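TRNA (guanine-N(1)-)-methyltransferase (PDB 7KFF) probably methylates N1 of guanine 37 in tRNA, using S-adenosylmethionine as methyl donor, as a SPOUT-class enzyme whose two subunits share the cofactor sites. Local coordinates at residues D227-D231 against G232-G236; E280-G284 against M285-R289; A209-R212 against L213-G216; V189-D193 against Y194-G198. One frame throughout, in Å; residues are numbered along the deposited sequence.

Contact 1 of 4, residues D227-D231 against G232-G236; sequences DSFSD and GLLEG. With SAH (S-adenosyl-L-homocysteine), chain C.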
loop_
_atom_site.group_PDB
_atom_site.type_symbol
_atom_site.label_atom_id
_atom_site.label_comp_id
_atom_site.label_asym_id
_atom_site.label_seq_id
_atom_site.Cartn_x
_atom_site.Cartn_y
_atom_site.Cartn_z
ATOM N N ASP A 227 -17.195 1.045 7.678
ATOM C CA ASP A 227 -16.084 0.448 6.939
ATOM C C ASP A 227 -15.149 -0.270 7.909
ATOM O O ASP A 227 -15.312 -0.155 9.118
ATOM C CB ASP A 227 -15.297 1.515 6.173
ATOM C CG ASP A 227 -15.903 1.829 4.806
ATOM O OD1 ASP A 227 -15.660 2.944 4.284
ATOM O OD2 ASP A 227 -16.626 0.967 4.256
ATOM N N SER A 228 -14.156 -0.992 7.394
ATOM C CA SER A 228 -13.208 -1.640 8.294
ATOM C C SER A 228 -12.468 -0.594 9.108
ATOM O O SER A 228 -12.150 0.489 8.611
ATOM C CB SER A 228 -12.195 -2.457 7.474
ATOM O OG SER A 228 -12.752 -3.697 7.058
ATOM N N PHE A 229 -12.175 -0.936 10.361
ATOM C CA PHE A 229 -11.452 -0.133 11.339
ATOM C C PHE A 229 -12.322 0.948 11.961
ATOM O O PHE A 229 -11.896 1.558 12.938
ATOM C CB PHE A 229 -10.157 0.505 10.794
ATOM C CG PHE A 229 -9.349 -0.441 9.975
ATOM C CD1 PHE A 229 -8.758 -1.537 10.570
ATOM C CD2 PHE A 229 -9.202 -0.258 8.603
ATOM C CE1 PHE A 229 -8.030 -2.437 9.817
ATOM C CE2 PHE A 229 -8.498 -1.157 7.849
ATOM C CZ PHE A 229 -7.918 -2.258 8.459
ATOM N N SER A 230 -13.524 1.208 11.438
ATOM C CA SER A 230 -14.312 2.339 11.920
ATOM C C SER A 230 -14.582 2.228 13.415
ATOM O O SER A 230 -14.521 3.228 14.138
ATOM C CB SER A 230 -15.620 2.437 11.130
ATOM O OG SER A 230 -16.472 1.326 11.366
ATOM N N ASP A 231 -14.873 1.016 13.894
ATOM C CA ASP A 231 -15.130 0.744 15.303
ATOM C C ASP A 231 -14.030 -0.108 15.927
ATOM O O ASP A 231 -14.259 -0.770 16.948
ATOM C CB ASP A 231 -16.472 0.029 15.443
ATOM C CG ASP A 231 -16.532 -1.251 14.620
ATOM O OD1 ASP A 231 -15.547 -1.541 13.900
ATOM O OD2 ASP A 231 -17.559 -1.964 14.694
ATOM N N GLY A 232 -12.848 -0.119 15.326
ATOM C CA GLY A 232 -11.748 -0.925 15.799
ATOM C C GLY A 232 -11.731 -2.345 15.290
ATOM O O GLY A 232 -10.776 -3.078 15.584
ATOM N N LEU A 233 -12.732 -2.749 14.511
ATOM C CA LEU A 233 -12.869 -4.118 14.052
ATOM C C LEU A 233 -12.783 -4.176 12.532
ATOM O O LEU A 233 -13.047 -3.193 11.829
ATOM C CB LEU A 233 -14.228 -4.695 14.467
ATOM C CG LEU A 233 -14.517 -4.782 15.962
ATOM C CD1 LEU A 233 -15.933 -5.311 16.187
ATOM C CD2 LEU A 233 -13.497 -5.640 16.671
ATOM N N LEU A 234 -12.430 -5.359 12.037
ATOM C CA LEU A 234 -12.476 -5.639 10.608
ATOM C C LEU A 234 -13.910 -5.911 10.167
ATOM O O LEU A 234 -14.707 -6.452 10.926
ATOM C CB LEU A 234 -11.637 -6.876 10.290
ATOM C CG LEU A 234 -10.187 -6.832 10.738
ATOM C CD1 LEU A 234 -9.502 -8.159 10.360
ATOM C CD2 LEU A 234 -9.464 -5.647 10.147
ATOM N N GLU A 235 -14.236 -5.548 8.927
ATOM C CA GLU A 235 -15.556 -5.876 8.408
ATOM C C GLU A 235 -15.666 -7.371 8.129
ATOM O O GLU A 235 -14.701 -8.024 7.726
ATOM C CB GLU A 235 -15.847 -5.108 7.116
ATOM C CG GLU A 235 -16.285 -3.657 7.318
ATOM C CD GLU A 235 -17.714 -3.510 7.837
ATOM O OE1 GLU A 235 -17.961 -2.561 8.615
ATOM O OE2 GLU A 235 -18.589 -4.327 7.456
ATOM N N GLY A 236 -16.861 -7.913 8.342
ATOM C CA GLY A 236 -17.151 -9.292 8.017
ATOM C C GLY A 236 -17.480 -9.480 6.542
ATOM O O GLY A 236 -17.414 -8.554 5.714
HETATM N N SAH C . -16.722 -1.884 3.177
HETATM C CA SAH C . -15.388 -2.417 2.986
HETATM C CB SAH C . -14.735 -1.582 1.907
HETATM C CG SAH C . -14.319 -2.340 0.660
HETATM S SD SAH C . -13.178 -1.229 -0.139
HETATM C C SAH C . -14.512 -2.364 4.225
HETATM O O SAH C . -14.221 -1.292 4.751
HETATM O OXT SAH C . -14.054 -3.399 4.706
HETATM C "C5'" SAH C . -13.267 -1.935 -1.779
HETATM C "C4'" SAH C . -12.112 -2.850 -2.129
HETATM O "O4'" SAH C . -10.871 -2.148 -2.098
HETATM C "C3'" SAH C . -11.890 -4.082 -1.238
HETATM O "O3'" SAH C . -12.809 -5.079 -1.506
HETATM C "C2'" SAH C . -10.443 -4.427 -1.591
HETATM O "O2'" SAH C . -10.362 -5.082 -2.833
HETATM C "C1'" SAH C . -9.837 -3.048 -1.735
HETATM N N9 SAH C . -9.235 -2.558 -0.482
HETATM C C8 SAH C . -9.676 -1.522 0.311
HETATM N N7 SAH C . -8.806 -1.337 1.322
HETATM C C5 SAH C . -7.819 -2.265 1.193
HETATM C C6 SAH C . -6.682 -2.547 1.939
HETATM N N6 SAH C . -6.333 -1.883 3.059
HETATM N N1 SAH C . -5.866 -3.572 1.518
HETATM C C2 SAH C . -6.168 -4.281 0.379
HETATM N N3 SAH C . -7.273 -4.007 -0.368
HETATM C C4 SAH C . -8.074 -3.018 0.049
#
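Leu-234 reaches the phenyl ring of Phe-229 obliquely, CD2 lying 3.5 Å from Phe-229 CE1, while CB of Ser-228 lies over one face, displaced toward the rim. A second flat group, the carboxylate of Asp-231, is met from above its plane by Leu-233 N, which donates to OD1 at 3.1 Å. With chi1 at 56°, Asp-231 CG stands between its own backbone N and carbonyl carbon, which turns OD1 forward over the next residues; the short acidic chain puts OD1 within bonding distance of an N-H two residues on. Two overlapping beta turns, type II over 227-230 and type I over 229-232, fold the loop back on itself. Gly-232 N closes the second on Phe-229 O, and Phe-229 N then binds Leu-233 O at 2.8 Å. Gly-232 takes a positive phi of 86°, comfortable without a side chain. Ser-228 links this loop to the bound S-adenosyl-L-homocysteine: its N donates to ligand O at 2.7 Å, and its OG gives its proton to OXT at 2.7 Å while accepting from Glu-235 N at 3.0 Å. The small hydroxyl is thus used in both directions, and Glu-235 N sets its position from the second shell. In the conformer described here, one of two deposited, Asp-227 OD2 accepts from the ligand N and OD1 pairs with Arg-212. Phe-229 packs on Tyr-194 of the second subunit, which supplies the adenine side of the same site.

Contact 2 of 4, residues E280-G284 against M285-R289; sequences ELLDG and MELDR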
loop_
_atom_site.group_PDB
_atom_site.type_symbol
_atom_site.label_atom_id
_atom_site.label_comp_id
_atom_site.label_asym_id
_atom_site.label_seq_id
_atom_site.Cartn_x
_atom_site.Cartn_y
_atom_site.Cartn_z
ATOM N N GLU A 280 -4.996 -9.397 18.116
ATOM C CA GLU A 280 -4.445 -8.361 18.981
ATOM C C GLU A 280 -5.294 -7.095 18.988
ATOM O O GLU A 280 -5.239 -6.330 19.954
ATOM C CB GLU A 280 -2.999 -8.058 18.584
ATOM C CG GLU A 280 -2.833 -7.198 17.324
ATOM C CD GLU A 280 -3.060 -7.926 15.995
ATOM O OE1 GLU A 280 -3.310 -9.151 15.967
ATOM O OE2 GLU A 280 -2.968 -7.237 14.965
ATOM N N LEU A 281 -6.084 -6.846 17.940
ATOM C CA LEU A 281 -6.958 -5.680 17.979
ATOM C C LEU A 281 -8.026 -5.817 19.053
ATOM O O LEU A 281 -8.476 -4.808 19.604
ATOM C CB LEU A 281 -7.608 -5.431 16.620
ATOM C CG LEU A 281 -6.667 -5.012 15.491
ATOM C CD1 LEU A 281 -7.441 -4.785 14.200
ATOM C CD2 LEU A 281 -5.875 -3.769 15.855
ATOM N N LEU A 282 -8.449 -7.045 19.356
ATOM C CA LEU A 282 -9.453 -7.236 20.399
ATOM C C LEU A 282 -8.864 -7.004 21.782
ATOM O O LEU A 282 -9.585 -6.595 22.701
ATOM C CB LEU A 282 -10.056 -8.638 20.311
ATOM C CG LEU A 282 -10.807 -8.952 19.022
ATOM C CD1 LEU A 282 -11.249 -10.416 19.014
ATOM C CD2 LEU A 282 -12.008 -8.039 18.822
ATOM N N ASP A 283 -7.560 -7.252 21.943
ATOM C CA ASP A 283 -6.914 -7.040 23.230
ATOM C C ASP A 283 -6.922 -5.574 23.625
ATOM O O ASP A 283 -6.918 -5.256 24.818
ATOM C CB ASP A 283 -5.467 -7.531 23.187
ATOM C CG ASP A 283 -5.365 -9.025 22.984
ATOM O OD1 ASP A 283 -6.329 -9.740 23.329
ATOM O OD2 ASP A 283 -4.316 -9.487 22.488
ATOM N N GLY A 284 -6.921 -4.672 22.645
ATOM C CA GLY A 284 -6.961 -3.251 22.904
ATOM C C GLY A 284 -8.326 -2.668 23.186
ATOM O O GLY A 284 -8.437 -1.450 23.347
HETATM N N MSE A 285 -9.367 -3.495 23.254
HETATM C CA MSE A 285 -10.727 -3.022 23.468
HETATM C C MSE A 285 -11.304 -3.674 24.705
HETATM O O MSE A 285 -10.915 -4.787 25.037
HETATM C CB MSE A 285 -11.617 -3.457 22.307
HETATM C CG MSE A 285 -11.088 -3.106 20.958
HETATM SE SE MSE A 285 -12.230 -3.844 19.589
HETATM C CE MSE A 285 -13.858 -2.775 19.915
ATOM N N GLU A 286 -12.249 -3.010 25.370
ATOM C CA GLU A 286 -13.054 -3.648 26.417
ATOM C C GLU A 286 -14.347 -4.084 25.752
ATOM O O GLU A 286 -15.215 -3.253 25.486
ATOM C CB GLU A 286 -13.372 -2.712 27.581
ATOM C CG GLU A 286 -12.219 -2.419 28.481
ATOM C CD GLU A 286 -11.754 -3.607 29.319
ATOM O OE1 GLU A 286 -12.351 -4.702 29.266
ATOM O OE2 GLU A 286 -10.763 -3.436 30.039
ATOM N N LEU A 287 -14.481 -5.380 25.489
ATOM C CA LEU A 287 -15.715 -5.911 24.923
ATOM C C LEU A 287 -16.753 -6.089 26.023
ATOM O O LEU A 287 -16.438 -6.500 27.142
ATOM C CB LEU A 287 -15.456 -7.268 24.273
ATOM C CG LEU A 287 -14.454 -7.242 23.113
ATOM C CD1 LEU A 287 -14.322 -8.654 22.558
ATOM C CD2 LEU A 287 -14.826 -6.290 22.019
ATOM N N ASP A 288 -18.006 -5.790 25.690
ATOM C CA ASP A 288 -19.099 -6.051 26.612
ATOM C C ASP A 288 -19.376 -7.551 26.677
ATOM O O ASP A 288 -18.774 -8.352 25.962
ATOM C CB ASP A 288 -20.326 -5.206 26.254
ATOM C CG ASP A 288 -21.026 -5.651 24.972
ATOM O OD1 ASP A 288 -20.713 -6.722 24.427
ATOM O OD2 ASP A 288 -21.921 -4.901 24.528
ATOM N N ARG A 289 -20.299 -7.938 27.552
ATOM C CA ARG A 289 -20.530 -9.363 27.769
ATOM C C ARG A 289 -20.989 -10.071 26.498
ATOM O O ARG A 289 -20.599 -11.218 26.243
ATOM C CB ARG A 289 -21.554 -9.599 28.879
ATOM C CG ARG A 289 -21.800 -11.111 29.078
ATOM C CD ARG A 289 -22.776 -11.480 30.157
ATOM N NE ARG A 289 -22.195 -11.196 31.448
ATOM C CZ ARG A 289 -22.565 -11.752 32.590
ATOM N NH1 ARG A 289 -23.539 -12.660 32.622
ATOM N NH2 ARG A 289 -21.940 -11.379 33.701
HETATM O O HOH W 1 -10.427 -7.369 24.889
HETATM O O HOH W 2 -8.856 -5.972 26.586
#
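The carbonyl oxygen of Leu-282 is approached by two groups, the backbone N of Met-285, which donates to it at 3.2 Å, and a water that also lies 2.6 Å from Met-285 O. The peptide N-H comes from well above the carbonyl plane, 64° out of it, as suits a bond to the third residue back in a tight helical turn. A second water spans Asp-283 O and Met-285 O, 2.7 Å from the former and 2.8 Å from the latter. Met-285 O therefore has water at two points, and both waters tie the extended chain that follows to the last carbonyls of the short, weakly bonded helix 279-283.

Residue 285 is a selenomethionine. Its CG stands anti to its own carbonyl carbon (chi1 -52°), 3.4 Å from Leu-281 O, while the end of the side chain leads away toward Leu-233. SE passes 4.3 Å from Leu-282 CD2, and a bend at chi3 turns CE. The unbranched, apolar selenoether suits a place between Leu-282 and Leu-233. Leu-287 points toward the helix and brings CD1 to 4.4 Å from the same Leu-282 CD2, a comparably light touch. Leu-282 is buried, a place that suits a branched apolar side chain: it also packs on Leu-271 and Trp-275 of helix 259-277 and on Val-295 of helix 289-299. Beyond Leu-287, Asp-288 caps Asp-291 N with OD1, the N-cap of helix 289-299. The whole is a helix-loop-helix junction, with carbonyls bridged by water and with Leu-282, Leu-287 and Met-285 packed together, within the helical C-terminal part of a TrmD subunit.

Contact 3 of 4, residues A209-R212 against L213-G216; sequences AVVR and LIPG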
loop_
_atom_site.group_PDB
_atom_site.type_symbol
_atom_site.label_atom_id
_atom_site.label_comp_id
_atom_site.label_asym_id
_atom_site.label_seq_id
_atom_site.Cartn_x
_atom_site.Cartn_y
_atom_site.Cartn_z
ATOM N N ALA A 209 -7.050 6.571 -0.642
ATOM C CA ALA A 209 -7.589 6.614 0.710
ATOM C C ALA A 209 -8.019 8.014 1.111
ATOM O O ALA A 209 -8.984 8.176 1.865
ATOM C CB ALA A 209 -6.571 6.060 1.692
ATOM N N VAL A 210 -7.318 9.034 0.623
ATOM C CA VAL A 210 -7.648 10.423 0.934
ATOM C C VAL A 210 -8.802 10.924 0.077
ATOM O O VAL A 210 -9.764 11.500 0.595
ATOM C CB VAL A 210 -6.395 11.300 0.750
ATOM C CG1 VAL A 210 -6.728 12.779 0.851
ATOM C CG2 VAL A 210 -5.338 10.906 1.789
ATOM N N VAL A 211 -8.710 10.750 -1.243
ATOM C CA VAL A 211 -9.699 11.369 -2.125
ATOM C C VAL A 211 -11.074 10.753 -1.928
ATOM O O VAL A 211 -12.087 11.441 -2.092
ATOM C CB VAL A 211 -9.209 11.328 -3.588
ATOM C CG1 VAL A 211 -10.305 11.791 -4.539
ATOM C CG2 VAL A 211 -7.929 12.174 -3.755
ATOM N N ARG A 212 -11.147 9.473 -1.578
ATOM C CA ARG A 212 -12.461 8.877 -1.366
ATOM C C ARG A 212 -13.203 9.488 -0.182
ATOM O O ARG A 212 -14.410 9.257 -0.050
ATOM C CB ARG A 212 -12.384 7.369 -1.208
ATOM C CG ARG A 212 -11.755 6.909 0.071
ATOM C CD ARG A 212 -11.673 5.383 0.171
ATOM N NE ARG A 212 -12.938 4.692 0.419
ATOM C CZ ARG A 212 -13.510 4.550 1.614
ATOM N NH1 ARG A 212 -12.981 5.086 2.691
ATOM N NH2 ARG A 212 -14.628 3.862 1.720
ATOM N N LEU A 213 -12.532 10.252 0.666
ATOM C CA LEU A 213 -13.157 10.936 1.791
ATOM C C LEU A 213 -13.617 12.349 1.447
ATOM O O LEU A 213 -14.186 13.031 2.313
ATOM C CB LEU A 213 -12.209 10.952 2.986
ATOM C CG LEU A 213 -11.780 9.585 3.463
ATOM C CD1 LEU A 213 -10.768 9.708 4.581
ATOM C CD2 LEU A 213 -12.962 8.708 3.887
ATOM N N ILE A 214 -13.399 12.799 0.217
ATOM C CA ILE A 214 -13.918 14.098 -0.217
ATOM C C ILE A 214 -15.388 13.931 -0.578
ATOM O O ILE A 214 -15.717 13.075 -1.419
ATOM C CB ILE A 214 -13.120 14.618 -1.417
ATOM C CG1 ILE A 214 -11.655 14.822 -1.025
ATOM C CG2 ILE A 214 -13.740 15.907 -1.962
ATOM C CD1 ILE A 214 -10.781 15.298 -2.144
ATOM N N PRO A 215 -16.288 14.734 -0.015
ATOM C CA PRO A 215 -17.708 14.582 -0.351
ATOM C C PRO A 215 -17.946 14.722 -1.850
ATOM O O PRO A 215 -17.426 15.631 -2.499
ATOM C CB PRO A 215 -18.396 15.694 0.450
ATOM C CG PRO A 215 -17.331 16.573 0.973
ATOM C CD PRO A 215 -16.050 15.793 0.982
ATOM N N GLY A 216 -18.733 13.793 -2.399
ATOM C CA GLY A 216 -19.040 13.748 -3.807
ATOM C C GLY A 216 -18.267 12.712 -4.602
ATOM O O GLY A 216 -18.663 12.399 -5.736
HETATM O O HOH W 3 -16.547 10.516 -1.064
#
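Backbone hydrogen bonds come first where Leu-213 and Ile-214 follow helix 200-211. Leu-213 N donates to Val-210 O at 3.0 Å, and Ile-214 N to Val-211 O, also at 3.0 Å and nearly straight at 164°. Both reach three residues back, the second closing a type I turn from Val-211 to Ile-214. One water donates to Arg-212 O and to Ile-214 O, 2.7 Å from each, so that it bridges two carbonyls the turn has brought to one side.

Van der Waals packing is the second kind. In Leu-213, chi1 of -59° keeps CG beside the backbone N and folds the side chain back over the last helical turn, where CG rests on the carbonyl of Ala-209, 3.5 Å from its O. Ile-214 makes a lighter, purely apolar touch, its CD1 4.3 Å from Val-211 CG1; branched aliphatic groups suit both positions, since each also packs on parts of the fold beyond the turn.

The single charged group is Arg-212. Its chain bends at chi3, and Leu-213 CD2 approaches the guanidinium obliquely, 3.8 Å from NH1. Though buried, the charge has Asp-227 as acidic partner, which would probably steady it. Arg-212 also packs on Val-195 of the second subunit. Around the turn, the end of helix 200-211 meets helix 150-156 through Leu-213 and Val-210, and the start of strand 17-23 through Val-210 and Ile-214.

Contact 4 of 4, residues V189-D193 against Y194-G198; sequences VSIGD and YVLIG. With SAH (S-adenosyl-L-homocysteine), chain B.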
loop_
_atom_site.group_PDB
_atom_site.type_symbol
_atom_site.label_atom_id
_atom_site.label_comp_id
_atom_site.label_asym_id
_atom_site.label_seq_id
_atom_site.Cartn_x
_atom_site.Cartn_y
_atom_site.Cartn_z
ATOM N N VAL A 189 6.167 8.962 5.305
ATOM C CA VAL A 189 5.040 8.058 5.505
ATOM C C VAL A 189 5.318 6.705 4.859
ATOM O O VAL A 189 5.659 6.630 3.672
ATOM C CB VAL A 189 3.723 8.673 4.980
ATOM C CG1 VAL A 189 3.852 9.198 3.561
ATOM C CG2 VAL A 189 2.571 7.687 5.086
ATOM N N SER A 190 5.155 5.646 5.639
ATOM C CA SER A 190 5.232 4.290 5.130
ATOM C C SER A 190 3.828 3.733 4.932
ATOM O O SER A 190 2.964 3.890 5.799
ATOM C CB SER A 190 5.948 3.383 6.125
ATOM O OG SER A 190 5.891 2.063 5.606
ATOM N N ILE A 191 3.603 3.035 3.815
ATOM C CA ILE A 191 2.300 2.387 3.632
ATOM C C ILE A 191 2.221 0.998 4.267
ATOM O O ILE A 191 1.129 0.410 4.316
ATOM C CB ILE A 191 1.796 2.401 2.168
ATOM C CG1 ILE A 191 2.714 1.575 1.252
ATOM C CG2 ILE A 191 1.622 3.832 1.698
ATOM C CD1 ILE A 191 2.054 1.184 -0.053
ATOM N N GLY A 192 3.328 0.473 4.781
ATOM C CA GLY A 192 3.310 -0.816 5.448
ATOM C C GLY A 192 4.707 -1.353 5.617
ATOM O O GLY A 192 5.677 -0.813 5.069
ATOM N N ASP A 193 4.794 -2.461 6.357
ATOM C CA ASP A 193 6.091 -3.028 6.744
ATOM C C ASP A 193 6.568 -4.017 5.675
ATOM O O ASP A 193 6.686 -5.227 5.874
ATOM C CB ASP A 193 6.023 -3.679 8.125
ATOM C CG ASP A 193 5.875 -2.671 9.270
ATOM O OD1 ASP A 193 5.881 -1.441 9.048
ATOM O OD2 ASP A 193 5.784 -3.136 10.431
ATOM N N TYR A 194 6.860 -3.457 4.511
ATOM C CA TYR A 194 7.325 -4.219 3.361
ATOM C C TYR A 194 8.041 -3.216 2.471
ATOM O O TYR A 194 7.898 -2.001 2.644
ATOM C CB TYR A 194 6.179 -4.924 2.624
ATOM C CG TYR A 194 4.943 -4.087 2.474
ATOM C CD1 TYR A 194 4.858 -3.121 1.489
ATOM C CD2 TYR A 194 3.861 -4.249 3.326
ATOM C CE1 TYR A 194 3.729 -2.323 1.357
ATOM C CE2 TYR A 194 2.721 -3.489 3.189
ATOM C CZ TYR A 194 2.665 -2.522 2.195
ATOM O OH TYR A 194 1.563 -1.732 2.044
ATOM N N VAL A 195 8.865 -3.726 1.563
ATOM C CA VAL A 195 9.761 -2.879 0.788
ATOM C C VAL A 195 9.318 -2.839 -0.669
ATOM O O VAL A 195 9.263 -3.871 -1.344
ATOM C CB VAL A 195 11.227 -3.334 0.921
ATOM C CG1 VAL A 195 12.126 -2.388 0.133
ATOM C CG2 VAL A 195 11.648 -3.455 2.399
ATOM N N LEU A 196 9.008 -1.635 -1.141
ATOM C CA LEU A 196 8.612 -1.382 -2.509
ATOM C C LEU A 196 9.811 -0.949 -3.342
ATOM O O LEU A 196 10.915 -0.747 -2.829
ATOM C CB LEU A 196 7.573 -0.264 -2.552
ATOM C CG LEU A 196 6.377 -0.532 -1.639
ATOM C CD1 LEU A 196 5.503 0.701 -1.565
ATOM C CD2 LEU A 196 5.612 -1.768 -2.075
ATOM N N ILE A 197 9.574 -0.758 -4.641
ATOM C CA ILE A 197 10.620 -0.297 -5.558
ATOM C C ILE A 197 10.702 1.228 -5.595
ATOM O O ILE A 197 11.788 1.814 -5.705
ATOM C CB ILE A 197 10.387 -0.879 -6.972
ATOM C CG1 ILE A 197 10.316 -2.407 -6.958
ATOM C CG2 ILE A 197 11.469 -0.377 -7.940
ATOM C CD1 ILE A 197 9.720 -3.027 -8.196
ATOM N N GLY A 198 9.555 1.889 -5.539
ATOM C CA GLY A 198 9.523 3.332 -5.625
ATOM C C GLY A 198 8.342 3.892 -4.867
ATOM O O GLY A 198 7.411 3.173 -4.498
HETATM N N SAH B . 17.057 0.880 1.249
HETATM C CA SAH B . 15.727 1.399 1.498
HETATM C CB SAH B . 14.900 1.088 0.271
HETATM C CG SAH B . 14.335 2.294 -0.456
HETATM S SD SAH B . 13.055 1.597 -1.482
HETATM C C SAH B . 15.036 0.791 2.706
HETATM O O SAH B . 14.788 -0.411 2.756
HETATM O OXT SAH B . 14.685 1.505 3.645
HETATM C "C5'" SAH B . 12.932 2.941 -2.654
HETATM C "C4'" SAH B . 11.768 3.880 -2.409
HETATM O "O4'" SAH B . 10.522 3.192 -2.505
HETATM C "C3'" SAH B . 11.717 4.602 -1.054
HETATM O "O3'" SAH B . 12.620 5.646 -0.996
HETATM C "C2'" SAH B . 10.246 5.018 -1.012
HETATM O "O2'" SAH B . 10.010 6.139 -1.828
HETATM C "C1'" SAH B . 9.582 3.815 -1.647
HETATM N N9 SAH B . 9.149 2.815 -0.653
HETATM C C8 SAH B . 9.665 1.554 -0.453
HETATM N N7 SAH B . 8.944 0.926 0.492
HETATM C C5 SAH B . 7.978 1.786 0.918
HETATM C C6 SAH B . 6.970 1.684 1.865
HETATM N N6 SAH B . 6.764 0.592 2.630
HETATM N N1 SAH B . 6.136 2.764 2.047
HETATM C C2 SAH B . 6.294 3.901 1.293
HETATM N N3 SAH B . 7.272 4.011 0.351
HETATM C C4 SAH B . 8.091 2.965 0.184
#
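The backbone leaves strand 185-190 through an ST turn, Gly-192 N donating to Ser-190 OG at 3.1 Å, and then an inverse gamma turn centred on Asp-193, closed by a weak bond from Tyr-194 N to Gly-192 O at 2.9 Å. Tyr-194 folds its ring back against this bend: a chi1 of 42° swings the ring in over its own main chain, and Gly-192 C comes over one face, toward the rim. Tyr-194 CE2 is 3.5 Å from Gly-192 CA, close packing that a residue with no side chain permits. Ile-191 crosses the tyrosine at about a right angle, CG1 3.6 Å from OH, and reaches Leu-196 with CD1. The tyrosine hydroxyl bonds to Ile-191 O of the second subunit, and Asp-193 makes a salt bridge to Arg-278 of that subunit.

Adenine of S-adenosyl-L-homocysteine is read by main-chain atoms: Ile-191 N donates to N1 at 3.1 Å and N6 donates to Tyr-194 O at 2.8 Å, with a weaker bond to Gly-192 O. Leu-196 CD1, 3.7 Å from C5, adds apolar cover. Such a loop-built adenine pocket is characteristic of the trefoil-knotted cofactor site of SPOUT methyltransferases.

Contacts 3 and 4 are buried and belong to the knotted domain, where strand 185-190 leads through the adenine loop into helix 200-211; contact 1 is partly buried and contact 2 lies at the surface, its centre about 26 Å from the centre of the chain. Polar ligand recognition marks contacts 1 and 4, which serve different copies of the ligand yet, across the dimer, provide the two ends of one site. Contacts 2 and 3 are helix ends with bridging water and mainly apolar side chains, contact 3 adding a buried arginine. Contact 1 touches both: Leu-233 CD2 packs 3.5 Å from Leu-282 CD2 of contact 2, and an ion pair joins it to contact 3. Contact 2 alone touches no second subunit.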